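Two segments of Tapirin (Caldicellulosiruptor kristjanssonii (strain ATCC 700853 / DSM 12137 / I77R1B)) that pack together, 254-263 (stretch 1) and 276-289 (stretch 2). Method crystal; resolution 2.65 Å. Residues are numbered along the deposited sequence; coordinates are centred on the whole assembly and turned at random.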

ATOM      1  N   GLU A 254       2.849  -5.560 -10.419  1.00 36.13           N
ATOM      2  CA  GLU A 254       3.936  -5.531  -9.444  1.00 34.24           C
ATOM      3  C   GLU A 254       3.581  -4.582  -8.317  1.00 28.80           C
ATOM      4  O   GLU A 254       2.814  -3.634  -8.506  1.00 27.21           O
ATOM      5  CB  GLU A 254       5.302  -5.063 -10.009  1.00 36.91           C
ATOM      6  CG  GLU A 254       5.612  -5.353 -11.485  1.00 55.98           C
ATOM      7  CD  GLU A 254       6.933  -4.710 -11.958  1.00 59.31           C
ATOM      8  OE1 GLU A 254       6.890  -3.692 -12.697  1.00 57.01           O
ATOM      9  OE2 GLU A 254       8.011  -5.219 -11.576  1.00 57.81           O
ATOM     10  N   VAL A 255       4.152  -4.855  -7.143  1.00 28.21           N
ATOM     11  CA  VAL A 255       4.331  -3.874  -6.083  1.00 15.79           C
ATOM     12  C   VAL A 255       5.793  -3.947  -5.715  1.00 18.84           C
ATOM     13  O   VAL A 255       6.239  -4.947  -5.151  1.00 25.23           O
ATOM     14  CB  VAL A 255       3.453  -4.131  -4.854  1.00 20.30           C
ATOM     15  CG1 VAL A 255       3.756  -3.078  -3.780  1.00 19.36           C
ATOM     16  CG2 VAL A 255       1.987  -4.089  -5.221  1.00 17.06           C
ATOM     17  N   ILE A 256       6.546  -2.914  -6.047  1.00 29.44           N
ATOM     18  CA  ILE A 256       7.988  -2.913  -5.854  1.00 24.87           C
ATOM     19  C   ILE A 256       8.304  -1.881  -4.790  1.00 24.01           C
ATOM     20  O   ILE A 256       8.122  -0.679  -5.008  1.00 26.28           O
ATOM     21  CB  ILE A 256       8.739  -2.604  -7.152  1.00 22.86           C
ATOM     22  CG1 ILE A 256       8.187  -3.451  -8.320  1.00 31.65           C
ATOM     23  CG2 ILE A 256      10.232  -2.768  -6.934  1.00 28.21           C
ATOM     24  CD1 ILE A 256       8.485  -4.952  -8.256  1.00 34.92           C
ATOM     25  N   VAL A 257       8.789  -2.341  -3.646  1.00 27.13           N
ATOM     26  CA  VAL A 257       9.230  -1.462  -2.569  1.00 26.29           C
ATOM     27  C   VAL A 257      10.755  -1.416  -2.614  1.00 26.35           C
ATOM     28  O   VAL A 257      11.418  -2.422  -2.350  1.00 30.11           O
ATOM     29  CB  VAL A 257       8.713  -1.948  -1.210  1.00 22.45           C
ATOM     30  CG1 VAL A 257       9.310  -1.115  -0.080  1.00 26.27           C
ATOM     31  CG2 VAL A 257       7.185  -1.909  -1.185  1.00 15.87           C
ATOM     32  N   ASN A 258      11.316  -0.254  -2.957  1.00 24.06           N
ATOM     33  CA  ASN A 258      12.755  -0.078  -3.107  1.00 27.10           C
ATOM     34  C   ASN A 258      13.337   0.692  -1.928  1.00 30.12           C
ATOM     35  O   ASN A 258      12.618   1.356  -1.175  1.00 31.57           O
ATOM     36  CB  ASN A 258      13.091   0.659  -4.405  1.00 24.87           C
ATOM     37  CG  ASN A 258      12.880  -0.201  -5.642  1.00 33.31           C
ATOM     38  OD1 ASN A 258      13.082  -1.417  -5.622  1.00 35.04           O
ATOM     39  ND2 ASN A 258      12.471   0.434  -6.733  1.00 31.05           N
ATOM     40  N   GLY A 259      14.667   0.597  -1.785  1.00 17.13           N
ATOM     41  CA  GLY A 259      15.394   1.324  -0.755  1.00 20.60           C
ATOM     42  C   GLY A 259      15.117   0.809   0.649  1.00 26.14           C
ATOM     43  O   GLY A 259      14.514  -0.246   0.854  1.00 19.41           O
ATOM     44  N   GLY A 260      15.568   1.596   1.632  1.00 26.69           N
ATOM     45  CA  GLY A 260      15.394   1.281   3.031  1.00 20.22           C
ATOM     46  C   GLY A 260      14.458   2.237   3.761  1.00 24.37           C
ATOM     47  O   GLY A 260      13.859   3.142   3.194  1.00 23.57           O
ATOM     48  N   GLY A 261      14.351   2.015   5.068  1.00 27.91           N
ATOM     49  CA  GLY A 261      13.513   2.862   5.890  1.00 26.57           C
ATOM     50  C   GLY A 261      12.035   2.744   5.619  1.00 32.77           C
ATOM     51  O   GLY A 261      11.261   3.604   6.056  1.00 27.85           O
ATOM     52  N   ASN A 262      11.618   1.707   4.905  1.00 27.06           N
ATOM     53  CA  ASN A 262      10.206   1.474   4.678  1.00 23.20           C
ATOM     54  C   ASN A 262       9.598   0.719   5.839  1.00 22.58           C
ATOM     55  O   ASN A 262      10.197  -0.215   6.377  1.00 23.66           O
ATOM     56  CB  ASN A 262      10.003   0.694   3.393  1.00 22.06           C
ATOM     57  CG  ASN A 262      10.721   1.312   2.264  1.00 25.13           C
ATOM     58  OD1 ASN A 262      10.423   2.446   1.872  1.00 26.18           O
ATOM     59  ND2 ASN A 262      11.708   0.602   1.742  1.00 29.20           N
ATOM     60  N   SER A 263       8.395   1.123   6.213  1.00 17.58           N
ATOM     61  CA  SER A 263       7.692   0.513   7.328  1.00 17.32           C
ATOM     62  C   SER A 263       6.223   0.474   6.925  1.00 21.25           C
ATOM     63  O   SER A 263       5.612   1.528   6.721  1.00 19.86           O
ATOM     64  CB  SER A 263       7.952   1.315   8.610  1.00 18.53           C
ATOM     65  OG  SER A 263       6.969   1.113   9.613  1.00 38.07           O
ATOM     66  N   LEU A 276       4.887  -9.178  -5.241  1.00 28.61           N
ATOM     67  CA  LEU A 276       5.328  -8.170  -4.280  1.00 24.97           C
ATOM     68  C   LEU A 276       6.819  -8.360  -4.042  1.00 28.71           C
ATOM     69  O   LEU A 276       7.282  -9.489  -3.865  1.00 33.85           O
ATOM     70  CB  LEU A 276       4.552  -8.271  -2.958  1.00 22.95           C
ATOM     71  CG  LEU A 276       5.056  -7.521  -1.719  1.00 23.83           C
ATOM     72  CD1 LEU A 276       5.217  -6.029  -2.011  1.00 17.02           C
ATOM     73  CD2 LEU A 276       4.101  -7.735  -0.547  1.00 13.78           C
ATOM     74  N   VAL A 277       7.577  -7.271  -4.066  1.00 19.97           N
ATOM     75  CA  VAL A 277       9.024  -7.366  -3.956  1.00 24.51           C
ATOM     76  C   VAL A 277       9.513  -6.261  -3.036  1.00 24.34           C
ATOM     77  O   VAL A 277       9.375  -5.077  -3.360  1.00 30.18           O
ATOM     78  CB  VAL A 277       9.725  -7.266  -5.325  1.00 29.33           C
ATOM     79  CG1 VAL A 277      11.217  -7.449  -5.175  1.00 19.74           C
ATOM     80  CG2 VAL A 277       9.182  -8.305  -6.278  1.00 30.34           C
ATOM     81  N   PHE A 278      10.075  -6.638  -1.894  1.00 24.26           N
ATOM     82  CA  PHE A 278      10.926  -5.741  -1.124  1.00 25.14           C
ATOM     83  C   PHE A 278      12.347  -5.923  -1.630  1.00 28.39           C
ATOM     84  O   PHE A 278      12.941  -6.988  -1.456  1.00 29.84           O
ATOM     85  CB  PHE A 278      10.840  -6.036   0.364  1.00 21.42           C
ATOM     86  CG  PHE A 278       9.589  -5.552   0.990  1.00 23.65           C
ATOM     87  CD1 PHE A 278       8.428  -6.289   0.891  1.00 19.90           C
ATOM     88  CD2 PHE A 278       9.566  -4.351   1.683  1.00 27.07           C
ATOM     89  CE1 PHE A 278       7.262  -5.842   1.475  1.00 19.27           C
ATOM     90  CE2 PHE A 278       8.405  -3.904   2.272  1.00 24.30           C
ATOM     91  CZ  PHE A 278       7.250  -4.657   2.168  1.00 19.54           C
ATOM     92  N   ASN A 279      12.895  -4.886  -2.255  1.00 29.37           N
ATOM     93  CA  ASN A 279      14.103  -5.079  -3.042  1.00 32.40           C
ATOM     94  C   ASN A 279      15.364  -5.178  -2.197  1.00 29.80           C
ATOM     95  O   ASN A 279      16.320  -5.849  -2.600  1.00 29.11           O
ATOM     96  CB  ASN A 279      14.242  -3.949  -4.045  1.00 34.04           C
ATOM     97  CG  ASN A 279      14.671  -4.447  -5.383  1.00 42.73           C
ATOM     98  OD1 ASN A 279      13.903  -5.122  -6.070  1.00 33.72           O
ATOM     99  ND2 ASN A 279      15.910  -4.140  -5.767  1.00 62.83           N
ATOM    100  N   GLY A 280      15.399  -4.519  -1.047  1.00 27.76           N
ATOM    101  CA  GLY A 280      16.573  -4.592  -0.207  1.00 32.80           C
ATOM    102  C   GLY A 280      16.876  -3.343   0.592  1.00 31.81           C
ATOM    103  O   GLY A 280      16.939  -2.232   0.056  1.00 28.79           O
ATOM    104  N   ALA A 281      17.102  -3.527   1.887  1.00 29.90           N
ATOM    105  CA  ALA A 281      17.393  -2.435   2.788  1.00 33.43           C
ATOM    106  C   ALA A 281      18.793  -2.569   3.375  1.00 36.54           C
ATOM    107  O   ALA A 281      19.252  -3.685   3.637  1.00 40.12           O
ATOM    108  CB  ALA A 281      16.371  -2.388   3.931  1.00 28.29           C
ATOM    109  N   PRO A 282      19.501  -1.455   3.553  1.00 38.16           N
ATOM    110  CA  PRO A 282      20.731  -1.473   4.349  1.00 28.73           C
ATOM    111  C   PRO A 282      20.436  -1.852   5.788  1.00 37.79           C
ATOM    112  O   PRO A 282      19.398  -1.482   6.342  1.00 40.68           O
ATOM    113  CB  PRO A 282      21.226  -0.028   4.263  1.00 33.31           C
ATOM    114  CG  PRO A 282      20.605   0.513   3.045  1.00 36.70           C
ATOM    115  CD  PRO A 282      19.279  -0.154   2.909  1.00 32.84           C
ATOM    116  N   ASN A 283      21.376  -2.580   6.408  1.00 38.51           N
ATOM    117  CA  ASN A 283      21.219  -2.946   7.814  1.00 42.16           C
ATOM    118  C   ASN A 283      21.118  -1.720   8.708  1.00 38.59           C
ATOM    119  O   ASN A 283      20.676  -1.825   9.862  1.00 35.06           O
ATOM    120  CB  ASN A 283      22.383  -3.834   8.260  1.00 42.47           C
ATOM    121  CG  ASN A 283      23.660  -3.048   8.529  1.00 49.59           C
ATOM    122  OD1 ASN A 283      24.068  -2.202   7.730  1.00 48.12           O
ATOM    123  ND2 ASN A 283      24.305  -3.338   9.659  1.00 59.47           N
ATOM    124  N   THR A 284      21.511  -0.566   8.190  1.00 33.47           N
ATOM    125  CA  THR A 284      21.459   0.696   8.901  1.00 43.74           C
ATOM    126  C   THR A 284      20.126   1.421   8.714  1.00 41.60           C
ATOM    127  O   THR A 284      19.843   2.373   9.448  1.00 40.08           O
ATOM    128  CB  THR A 284      22.630   1.565   8.430  1.00 42.81           C
ATOM    129  OG1 THR A 284      22.938   2.540   9.430  1.00 70.88           O
ATOM    130  CG2 THR A 284      22.304   2.245   7.099  1.00 39.06           C
ATOM    131  N   ASN A 285      19.299   0.978   7.760  1.00 42.50           N
ATOM    132  CA  ASN A 285      17.957   1.526   7.554  1.00 33.89           C
ATOM    133  C   ASN A 285      17.040   0.409   7.061  1.00 34.22           C
ATOM    134  O   ASN A 285      16.654   0.366   5.890  1.00 28.36           O
ATOM    135  CB  ASN A 285      18.003   2.688   6.561  1.00 35.26           C
ATOM    136  CG  ASN A 285      16.737   3.539   6.579  1.00 42.97           C
ATOM    137  OD1 ASN A 285      16.040   3.640   7.602  1.00 41.26           O
ATOM    138  ND2 ASN A 285      16.439   4.165   5.437  1.00 35.30           N
ATOM    139  N   PRO A 286      16.671  -0.522   7.938  1.00 33.01           N
ATOM    140  CA  PRO A 286      15.917  -1.698   7.488  1.00 34.25           C
ATOM    141  C   PRO A 286      14.429  -1.417   7.289  1.00 28.13           C
ATOM    142  O   PRO A 286      13.863  -0.454   7.814  1.00 34.31           O
ATOM    143  CB  PRO A 286      16.138  -2.713   8.618  1.00 24.02           C
ATOM    144  CG  PRO A 286      16.365  -1.867   9.830  1.00 19.52           C
ATOM    145  CD  PRO A 286      17.040  -0.608   9.366  1.00 18.34           C
ATOM    146  N   ASN A 287      13.798  -2.298   6.511  1.00 23.80           N
ATOM    147  CA  ASN A 287      12.359  -2.292   6.313  1.00 20.62           C
ATOM    148  C   ASN A 287      11.667  -2.975   7.482  1.00 24.35           C
ATOM    149  O   ASN A 287      12.264  -3.781   8.199  1.00 22.96           O
ATOM    150  CB  ASN A 287      11.962  -3.022   5.024  1.00 22.09           C
ATOM    151  CG  ASN A 287      12.641  -2.468   3.782  1.00 21.66           C
ATOM    152  OD1 ASN A 287      12.882  -1.259   3.655  1.00 18.55           O
ATOM    153  ND2 ASN A 287      12.943  -3.357   2.848  1.00 20.62           N
ATOM    154  N   THR A 288      10.390  -2.642   7.675  1.00 20.39           N
ATOM    155  CA  THR A 288       9.511  -3.460   8.499  1.00 22.38           C
ATOM    156  C   THR A 288       8.174  -3.602   7.788  1.00 20.33           C
ATOM    157  O   THR A 288       7.708  -2.662   7.142  1.00 25.63           O
ATOM    158  CB  THR A 288       9.294  -2.882   9.920  1.00 19.93           C
ATOM    159  OG1 THR A 288       8.762  -1.563   9.844  1.00 26.71           O
ATOM    160  CG2 THR A 288      10.591  -2.829  10.690  1.00 21.31           C
ATOM    161  N   LEU A 289       7.569  -4.780   7.907  1.00 19.22           N
ATOM    162  CA  LEU A 289       6.201  -5.026   7.476  1.00 17.78           C
ATOM    163  C   LEU A 289       5.457  -5.735   8.598  1.00 16.10           C
ATOM    164  O   LEU A 289       5.926  -6.760   9.092  1.00 21.41           O
ATOM    165  CB  LEU A 289       6.167  -5.877   6.198  1.00 22.04           C
ATOM    166  CG  LEU A 289       4.807  -6.507   5.875  1.00 19.52           C
ATOM    167  CD1 LEU A 289       3.814  -5.461   5.393  1.00 12.32           C
ATOM    168  CD2 LEU A 289       4.968  -7.607   4.851  1.00 15.11           C
TER
HETATM  169  O   HOH W   1      13.369  -2.217  -0.270  1.00 17.96           O
HETATM  170  O   HOH W   2      16.010  -1.832  -2.593  1.00 36.40           O
HETATM  171  O   HOH W   3      17.937   3.349   2.494  1.00 34.54           O
HETATM  172  O   HOH W   4      11.498   0.597   9.385  1.00 36.30           O

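When two parallel strands run into loops, the regular ladder of backbone hydrogen bonds stops, and the peptide groups left over must find other partners. These two segments of Tapirin show how side-chain amides and water take over. The ladder itself is short. Val 277 N donates to Val 255 O (2.9 Å), Val 257 N to Val 277 O (2.8 Å) and Asn 279 N to Val 257 O (2.9 Å), so Val 257 is paired through both its amide and its carbonyl. Aliphatic and aromatic side chains suit this region: Val 257 CB lies over one face of the Phe 278 ring, 4.2 Å from its centroid, while on the other side of the sheet Ile 256 CD1 reaches Val 277 CB at 3.9 Å.

Beyond Asn 279 the chains no longer pair directly. Gly 259 O and Gly 280 O approach to 3.2 Å, two acceptors that cannot bond to each other, and water resolves the problem. One molecule donates to Val 257 O (2.9 Å) and Gly 259 O (2.5 Å) and accepts from Gly 280 N (3.2 Å); a second accepts from Gly 259 N (2.9 Å) and donates to Gly 280 O (2.8 Å).

Direct pairing resumes where Gly 261 N donates to Asn 285 O (2.9 Å). Glycine fits here: a CB on Gly 260 would clash with Asn 285 O, and one on Gly 261 with Asn 285 ND2. The buried Asn 262 then ties the loop together, its ND2 donating to Asn 258 O (3.1 Å) within its own stretch and to Asn 287 OD1 (2.9 Å) across the contact. That same OD1 receives a weak bond from Asn 262 N (3.5 Å). Finally, Thr 288 N donates to Asn 262 O (2.8 Å), restoring parallel pairing as Ser 263 comes alongside Thr 288.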